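Local coordinates for protein putative glutathione S-transferase (Corynebacterium glutamicum, PDB 3M1G) that probably acts as a glutathione transferase of the ECM4-like (omega-like) group, pairing a thioredoxin-fold domain with an all-helical domain, at residues Thr79-Gly84 with Gly346-Gly351; Ser156-Phe161 with Ile241-Ile246; Arg281-Phe284 with Gly288-Asp291. One frame throughout, in Å; residues are numbered along the deposited sequence.

Interaction 1: residues Thr79-Gly84 with Gly346-Gly351; sequences TRRLLG and GPIPAG
The last turn of helix 71-83, the first helix of the thioredoxin-like domain, meets the extended C-terminal segment 346-351 through R81 and the pair G346 and I348. The guanidinium of R81 approaches the carbonyl of G346 end-on: NH1 and NH2 both donate to G346 O, NH1 at 3.0 Å and NH2 also at 3.0 Å. The oxygen lies close to the guanidinium plane, so one acceptor is shared by two N-H groups, and each bond is bent, with N-H...O angles of 142° for NH1 and 143° for NH2. I348 supplies the apolar half of the contact. Its side chain runs at about a right angle to that of R81: I348 CB stands 3.8 Å above the guanidinium plane, toward the rim, while I348 CD1 touches R81 CD at 3.8 Å. R81 gets there with CG anti to the backbone N and a chain that bends at chi2 (148°). NE is taken by D291 in a salt bridge, and NH1 also pairs with E86. Partners on NE and on both terminal nitrogens thus fix the rotation of the planar group, and the two carboxylates balance its charge. The neighbouring R80 pairs with E352, so the tail is held to this helix by charge as well as by packing and a shared carbonyl.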
loop_
_atom_site.group_PDB
_atom_site.type_symbol
_atom_site.label_atom_id
_atom_site.label_comp_id
_atom_site.label_asym_id
_atom_site.label_seq_id
_atom_site.Cartn_x
_atom_site.Cartn_y
_atom_site.Cartn_z
ATOM N N THR A 79 -3.508 -28.369 1.594
ATOM C CA THR A 79 -3.610 -29.645 0.909
ATOM C C THR A 79 -4.077 -30.724 1.903
ATOM O O THR A 79 -4.960 -31.524 1.585
ATOM C CB THR A 79 -2.278 -30.002 0.248
ATOM O OG1 THR A 79 -1.928 -28.960 -0.684
ATOM C CG2 THR A 79 -2.365 -31.351 -0.491
ATOM N N ARG A 80 -3.503 -30.718 3.104
ATOM C CA ARG A 80 -3.906 -31.645 4.164
ATOM C C ARG A 80 -5.399 -31.552 4.463
ATOM O O ARG A 80 -6.091 -32.588 4.602
ATOM C CB ARG A 80 -3.072 -31.448 5.429
ATOM C CG ARG A 80 -3.435 -32.304 6.645
ATOM C CD ARG A 80 -2.445 -32.109 7.750
ATOM N NE ARG A 80 -2.873 -32.620 9.062
ATOM C CZ ARG A 80 -3.572 -31.934 9.969
ATOM N NH1 ARG A 80 -3.996 -30.693 9.743
ATOM N NH2 ARG A 80 -3.860 -32.504 11.125
ATOM N N ARG A 81 -5.906 -30.330 4.556
ATOM C CA ARG A 81 -7.333 -30.141 4.762
ATOM C C ARG A 81 -8.196 -30.579 3.549
ATOM O O ARG A 81 -9.195 -31.298 3.718
ATOM C CB ARG A 81 -7.627 -28.708 5.162
ATOM C CG ARG A 81 -9.120 -28.415 5.363
ATOM C CD ARG A 81 -9.397 -27.382 6.426
ATOM N NE ARG A 81 -10.837 -27.152 6.496
ATOM C CZ ARG A 81 -11.712 -28.002 7.040
ATOM N NH1 ARG A 81 -11.313 -29.137 7.633
ATOM N NH2 ARG A 81 -12.996 -27.702 7.021
ATOM N N LEU A 82 -7.833 -30.153 2.344
ATOM C CA LEU A 82 -8.617 -30.469 1.180
ATOM C C LEU A 82 -8.753 -31.973 1.001
ATOM O O LEU A 82 -9.835 -32.463 0.667
ATOM C CB LEU A 82 -8.009 -29.851 -0.078
ATOM C CG LEU A 82 -8.225 -28.350 -0.312
ATOM C CD1 LEU A 82 -7.415 -27.914 -1.528
ATOM C CD2 LEU A 82 -9.716 -28.065 -0.513
ATOM N N LEU A 83 -7.660 -32.707 1.248
ATOM C CA LEU A 83 -7.644 -34.149 1.016
ATOM C C LEU A 83 -8.205 -34.988 2.150
ATOM O O LEU A 83 -8.434 -36.179 1.955
ATOM C CB LEU A 83 -6.227 -34.623 0.690
ATOM C CG LEU A 83 -5.670 -33.969 -0.594
ATOM C CD1 LEU A 83 -4.205 -34.436 -0.784
ATOM C CD2 LEU A 83 -6.520 -34.303 -1.827
ATOM N N GLY A 84 -8.386 -34.397 3.328
ATOM C CA GLY A 84 -8.896 -35.132 4.485
ATOM C C GLY A 84 -7.837 -36.000 5.129
ATOM O O GLY A 84 -8.117 -37.139 5.521
ATOM N N GLY A 346 -14.606 -32.160 5.998
ATOM C CA GLY A 346 -15.427 -32.168 7.208
ATOM C C GLY A 346 -14.990 -31.075 8.158
ATOM O O GLY A 346 -14.027 -30.356 7.878
ATOM N N PRO A 347 -15.680 -30.951 9.305
ATOM C CA PRO A 347 -15.393 -29.891 10.272
ATOM C C PRO A 347 -13.903 -29.828 10.655
ATOM O O PRO A 347 -13.271 -30.861 10.864
ATOM C CB PRO A 347 -16.259 -30.278 11.481
ATOM C CG PRO A 347 -17.383 -31.179 10.888
ATOM C CD PRO A 347 -16.665 -31.930 9.814
ATOM N N ILE A 348 -13.344 -28.624 10.738
ATOM C CA ILE A 348 -11.900 -28.474 11.003
ATOM C C ILE A 348 -11.591 -29.018 12.426
ATOM O O ILE A 348 -12.369 -28.825 13.336
ATOM C CB ILE A 348 -11.476 -26.988 10.802
ATOM C CG1 ILE A 348 -9.969 -26.876 10.537
ATOM C CG2 ILE A 348 -11.941 -26.118 11.992
ATOM C CD1 ILE A 348 -9.565 -25.624 9.745
ATOM N N PRO A 349 -10.500 -29.772 12.610
ATOM C CA PRO A 349 -10.356 -30.361 13.952
ATOM C C PRO A 349 -10.144 -29.350 15.080
ATOM O O PRO A 349 -9.622 -28.228 14.852
ATOM C CB PRO A 349 -9.135 -31.290 13.793
ATOM C CG PRO A 349 -9.147 -31.654 12.297
ATOM C CD PRO A 349 -9.531 -30.346 11.651
ATOM N N ALA A 350 -10.581 -29.731 16.280
ATOM C CA ALA A 350 -10.516 -28.873 17.451
ATOM C C ALA A 350 -9.060 -28.512 17.678
ATOM O O ALA A 350 -8.205 -29.389 17.688
ATOM C CB ALA A 350 -11.120 -29.582 18.718
ATOM N N GLY A 351 -8.759 -27.230 17.809
ATOM C CA GLY A 351 -7.367 -26.811 17.962
ATOM C C GLY A 351 -6.709 -26.389 16.649
ATOM O O GLY A 351 -5.675 -25.704 16.657
#

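Interaction 2: residues Ser156-Phe161 with Ile241-Ile246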
loop_
_atom_site.group_PDB
_atom_site.type_symbol
_atom_site.label_atom_id
_atom_site.label_comp_id
_atom_site.label_asym_id
_atom_site.label_seq_id
_atom_site.Cartn_x
_atom_site.Cartn_y
_atom_site.Cartn_z
ATOM N N SER A 156 7.679 -31.589 -2.868
ATOM C CA SER A 156 7.317 -32.980 -2.893
ATOM C C SER A 156 6.315 -33.347 -1.807
ATOM O O SER A 156 5.547 -34.306 -1.977
ATOM C CB SER A 156 8.556 -33.908 -2.880
ATOM O OG SER A 156 9.187 -33.863 -1.644
ATOM N N ILE A 157 6.225 -32.556 -0.741
ATOM C CA ILE A 157 5.261 -32.850 0.299
ATOM C C ILE A 157 3.846 -32.822 -0.256
ATOM O O ILE A 157 3.101 -33.759 -0.055
ATOM C CB ILE A 157 5.417 -31.944 1.559
ATOM C CG1 ILE A 157 6.694 -32.332 2.297
ATOM C CG2 ILE A 157 4.202 -32.085 2.526
ATOM C CD1 ILE A 157 7.069 -31.417 3.484
ATOM N N THR A 158 3.471 -31.773 -0.980
ATOM C CA THR A 158 2.101 -31.647 -1.460
ATOM C C THR A 158 1.841 -32.596 -2.633
ATOM O O THR A 158 0.759 -33.184 -2.723
ATOM C CB THR A 158 1.726 -30.168 -1.834
ATOM O OG1 THR A 158 2.727 -29.634 -2.715
ATOM C CG2 THR A 158 1.645 -29.272 -0.548
ATOM N N ILE A 159 2.829 -32.806 -3.496
ATOM C CA ILE A 159 2.650 -33.770 -4.572
ATOM C C ILE A 159 2.418 -35.143 -3.958
ATOM O O ILE A 159 1.492 -35.865 -4.323
ATOM C CB ILE A 159 3.854 -33.790 -5.553
ATOM C CG1 ILE A 159 3.981 -32.477 -6.298
ATOM C CG2 ILE A 159 3.723 -34.889 -6.567
ATOM C CD1 ILE A 159 2.664 -32.010 -6.957
ATOM N N ASP A 160 3.230 -35.497 -2.977
ATOM C CA ASP A 160 3.085 -36.814 -2.337
ATOM C C ASP A 160 1.790 -36.945 -1.526
ATOM O O ASP A 160 1.169 -38.016 -1.532
ATOM C CB ASP A 160 4.324 -37.160 -1.522
ATOM C CG ASP A 160 5.557 -37.440 -2.419
ATOM O OD1 ASP A 160 5.409 -37.571 -3.679
ATOM O OD2 ASP A 160 6.675 -37.594 -1.862
ATOM N N PHE A 161 1.349 -35.874 -0.862
ATOM C CA PHE A 161 0.008 -35.919 -0.209
ATOM C C PHE A 161 -1.074 -36.339 -1.234
ATOM O O PHE A 161 -1.963 -37.127 -0.913
ATOM C CB PHE A 161 -0.421 -34.581 0.420
ATOM C CG PHE A 161 0.200 -34.240 1.742
ATOM C CD1 PHE A 161 0.991 -35.139 2.480
ATOM C CD2 PHE A 161 0.002 -32.962 2.258
ATOM C CE1 PHE A 161 1.520 -34.780 3.686
ATOM C CE2 PHE A 161 0.498 -32.605 3.468
ATOM C CZ PHE A 161 1.267 -33.508 4.210
ATOM N N ILE A 241 -9.865 -26.258 -9.348
ATOM C CA ILE A 241 -8.696 -25.996 -8.520
ATOM C C ILE A 241 -7.683 -27.147 -8.642
ATOM O O ILE A 241 -8.063 -28.329 -8.675
ATOM C CB ILE A 241 -9.090 -25.798 -7.040
ATOM C CG1 ILE A 241 -9.903 -24.512 -6.916
ATOM C CG2 ILE A 241 -7.828 -25.812 -6.093
ATOM C CD1 ILE A 241 -10.611 -24.282 -5.579
ATOM N N THR A 242 -6.412 -26.777 -8.790
ATOM C CA THR A 242 -5.299 -27.727 -8.808
ATOM C C THR A 242 -4.173 -27.283 -7.873
ATOM O O THR A 242 -4.198 -26.192 -7.287
ATOM C CB THR A 242 -4.691 -27.861 -10.233
ATOM O OG1 THR A 242 -4.233 -26.569 -10.679
ATOM C CG2 THR A 242 -5.715 -28.455 -11.257
ATOM N N GLU A 243 -3.183 -28.156 -7.720
ATOM C CA GLU A 243 -1.939 -27.845 -7.047
ATOM C C GLU A 243 -1.365 -26.459 -7.380
ATOM O O GLU A 243 -0.802 -25.809 -6.496
ATOM C CB GLU A 243 -0.903 -28.922 -7.410
ATOM C CG GLU A 243 0.529 -28.709 -6.947
ATOM C CD GLU A 243 0.812 -29.148 -5.486
ATOM O OE1 GLU A 243 -0.047 -29.818 -4.879
ATOM O OE2 GLU A 243 1.929 -28.842 -4.978
ATOM N N ALA A 244 -1.404 -26.069 -8.653
ATOM C CA ALA A 244 -0.939 -24.735 -9.075
ATOM C C ALA A 244 -1.573 -23.578 -8.300
ATOM O O ALA A 244 -0.886 -22.633 -7.895
ATOM C CB ALA A 244 -1.146 -24.556 -10.621
ATOM N N ASP A 245 -2.883 -23.663 -8.057
ATOM C CA ASP A 245 -3.608 -22.635 -7.295
ATOM C C ASP A 245 -3.198 -22.653 -5.818
ATOM O O ASP A 245 -3.046 -21.604 -5.166
ATOM C CB ASP A 245 -5.114 -22.847 -7.457
ATOM C CG ASP A 245 -5.548 -22.901 -8.894
ATOM O OD1 ASP A 245 -5.399 -21.875 -9.611
ATOM O OD2 ASP A 245 -6.063 -23.981 -9.319
ATOM N N ILE A 246 -2.927 -23.851 -5.286
ATOM C CA ILE A 246 -2.489 -23.987 -3.928
ATOM C C ILE A 246 -1.082 -23.387 -3.708
ATOM O O ILE A 246 -0.768 -22.951 -2.598
ATOM C CB ILE A 246 -2.582 -25.452 -3.541
ATOM C CG1 ILE A 246 -4.099 -25.826 -3.493
ATOM C CG2 ILE A 246 -1.881 -25.732 -2.216
ATOM C CD1 ILE A 246 -4.382 -27.237 -3.689
#
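T158 and E243 face each other across the interface of helices 154-163 and 243-253, both with CB directed at the opposing segment. Their side chains meet at a slant, and the contact is made by T158 OG1 and one carboxylate oxygen, E243 OE2. OG1 donates to OE2 at 2.5 Å, a short hydrogen bond that uses the syn lone pair of the acceptor, on the side of the other oxygen; OG1 also has a weak bond to P155 O. T158 OG1 stands between its own backbone N and carbonyl carbon (chi1 51°), and this rotamer presents the hydroxyl to the glutamate. E243 leaves its helix with CG anti to the backbone N and then folds at chi2 (83°), which brings the carboxylate round to the threonine. The second oxygen, E243 OE1, stays near T158 CB at 3.5 Å.

I159 comes in from the next position of the helix, crossing E243 at roughly a right angle. Its terminal methyl CD1 sits 3.7 Å from E243 CD, so the carboxylate is bordered by hydrocarbon beside its hydroxyl partner. OE2 also forms a salt bridge with R247, one turn further along the glutamate's own helix, and the arginine would help to stabilise the negative charge in this buried setting.

E243 directly follows the N-cap T242, whose backbone N donates to D245 OD2 at 2.9 Å, one half of the capping box known at this helix in GSTs. Helix 154-163 closes the thioredoxin-like domain after strand 149-151, and helix 243-253 belongs to the all-helical domain, so the contact is part of the domain interface. Around it, M185 and M189 of helix 182-197 pack on E243, and T79 of helix 71-83 touches T158 and I246.

Interaction 3: residues Arg281-Phe284 with Gly288-Asp291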
loop_
_atom_site.group_PDB
_atom_site.type_symbol
_atom_site.label_atom_id
_atom_site.label_comp_id
_atom_site.label_asym_id
_atom_site.label_seq_id
_atom_site.Cartn_x
_atom_site.Cartn_y
_atom_site.Cartn_z
ATOM N N ARG A 281 -10.579 -14.079 -4.160
ATOM C CA ARG A 281 -11.777 -14.205 -3.341
ATOM C C ARG A 281 -12.437 -15.594 -3.473
ATOM O O ARG A 281 -12.883 -16.182 -2.471
ATOM C CB ARG A 281 -12.775 -13.096 -3.696
ATOM C CG ARG A 281 -12.358 -11.726 -3.134
ATOM C CD ARG A 281 -13.306 -10.648 -3.547
ATOM N NE ARG A 281 -13.199 -10.350 -4.964
ATOM C CZ ARG A 281 -14.024 -9.543 -5.633
ATOM N NH1 ARG A 281 -13.793 -9.283 -6.911
ATOM N NH2 ARG A 281 -15.064 -8.981 -5.023
ATOM N N ASP A 282 -12.517 -16.084 -4.707
ATOM C CA ASP A 282 -13.101 -17.408 -5.067
ATOM C C ASP A 282 -12.358 -18.502 -4.271
ATOM O O ASP A 282 -12.955 -19.302 -3.577
ATOM C CB ASP A 282 -12.935 -17.544 -6.596
ATOM C CG ASP A 282 -13.630 -18.778 -7.224
ATOM O OD1 ASP A 282 -14.335 -19.532 -6.553
ATOM O OD2 ASP A 282 -13.485 -18.941 -8.454
ATOM N N LEU A 283 -11.038 -18.477 -4.296
ATOM C CA LEU A 283 -10.235 -19.424 -3.515
ATOM C C LEU A 283 -10.409 -19.234 -2.014
ATOM O O LEU A 283 -10.632 -20.211 -1.280
ATOM C CB LEU A 283 -8.760 -19.289 -3.875
ATOM C CG LEU A 283 -8.318 -19.715 -5.284
ATOM C CD1 LEU A 283 -6.807 -19.513 -5.408
ATOM C CD2 LEU A 283 -8.725 -21.203 -5.576
ATOM N N PHE A 284 -10.321 -17.988 -1.543
ATOM C CA PHE A 284 -10.454 -17.704 -0.115
ATOM C C PHE A 284 -11.735 -18.294 0.445
ATOM O O PHE A 284 -11.732 -18.871 1.518
ATOM C CB PHE A 284 -10.401 -16.195 0.190
ATOM C CG PHE A 284 -10.507 -15.876 1.657
ATOM C CD1 PHE A 284 -11.752 -15.735 2.269
ATOM C CD2 PHE A 284 -9.351 -15.748 2.436
ATOM C CE1 PHE A 284 -11.860 -15.490 3.657
ATOM C CE2 PHE A 284 -9.442 -15.474 3.813
ATOM C CZ PHE A 284 -10.707 -15.346 4.417
ATOM N N GLY A 288 -10.609 -25.108 3.095
ATOM C CA GLY A 288 -9.177 -25.361 3.041
ATOM C C GLY A 288 -8.326 -24.100 2.910
ATOM O O GLY A 288 -7.179 -24.064 3.355
ATOM N N PHE A 289 -8.905 -23.064 2.325
ATOM C CA PHE A 289 -8.161 -21.843 1.969
ATOM C C PHE A 289 -8.359 -20.781 3.097
ATOM O O PHE A 289 -7.503 -20.643 3.987
ATOM C CB PHE A 289 -8.609 -21.357 0.579
ATOM C CG PHE A 289 -8.134 -22.230 -0.569
ATOM C CD1 PHE A 289 -8.871 -23.322 -0.986
ATOM C CD2 PHE A 289 -6.958 -21.939 -1.243
ATOM C CE1 PHE A 289 -8.451 -24.117 -2.040
ATOM C CE2 PHE A 289 -6.519 -22.735 -2.331
ATOM C CZ PHE A 289 -7.270 -23.846 -2.717
ATOM N N GLY A 290 -9.492 -20.085 3.097
ATOM C CA GLY A 290 -9.753 -19.046 4.081
ATOM C C GLY A 290 -9.747 -19.544 5.506
ATOM O O GLY A 290 -9.319 -18.832 6.414
ATOM N N ASP A 291 -10.176 -20.789 5.711
ATOM C CA ASP A 291 -10.287 -21.335 7.062
ATOM C C ASP A 291 -8.953 -21.855 7.577
ATOM O O ASP A 291 -8.904 -22.426 8.652
ATOM C CB ASP A 291 -11.462 -22.370 7.174
ATOM C CG ASP A 291 -11.245 -23.675 6.349
ATOM O OD1 ASP A 291 -10.205 -23.842 5.651
ATOM O OD2 ASP A 291 -12.154 -24.568 6.422
#
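With chi1 at -179°, F284 swings CG away from its backbone N and carries the ring round to G290, although its CB sets out in the other direction. F289 has CG anti to its carbonyl carbon, which puts its ring beside L283. The F284 ring reaches from the end of helix 274-284 over G290, where a 3-10 segment starts, and the F289 side chain comes from the loop back onto L283.

G290 CA lies over the face of the F284 ring, 3.7 Å from the centroid and 15° off the ring normal, a CH-pi contact. At the same residue the backbone N of G290 donates to F284 O at 3.0 Å, a weak bond because it is strongly bent (128°).

L283 lies obliquely over one face of the F289 ring, with L283 CB 4.1 Å from F289 CD2 and L283 CD2 4.2 Å from F289 CZ. The carbonyl of L283 comes up against the base of the same side chain, with L283 O 3.0 Å from F289 CB. Y249 of helix 243-253 meets the F289 ring edge-to-face and also touches L283 and F284.

A weak bond from G288 N to D291 OD1 spans the loop. The whole contact lies within the helical GST C-terminal domain, away from the predicted active-site residues, and packs the C-terminus of a helix on the turn that follows it. Across this turn, the one hydrogen bond is weak and most of the contact is hydrocarbon and ring, so cohesion here comes chiefly from packing in a buried setting, with the end of the helix held against the residues that follow it.

In the fold
From the N terminus, helix 71-83 opens interaction 1, which closes only at the C-terminal segment 346-351 and encloses the other two contacts. Inside that long loop, interaction 2 joins helix 154-163 to the start of helix 243-253 and closes before interaction 3 begins; interaction 3 then seals the short turn after helix 274-284. Interactions 2 and 3 thus follow in series and do not cross. The three contacts also touch: L82 of interaction 1 packs on I246 of interaction 2 and on F289 of interaction 3, I241 meets L283, and I246 meets F289. Together they join the thioredoxin-like domain, the helical domain and the C-terminal tail.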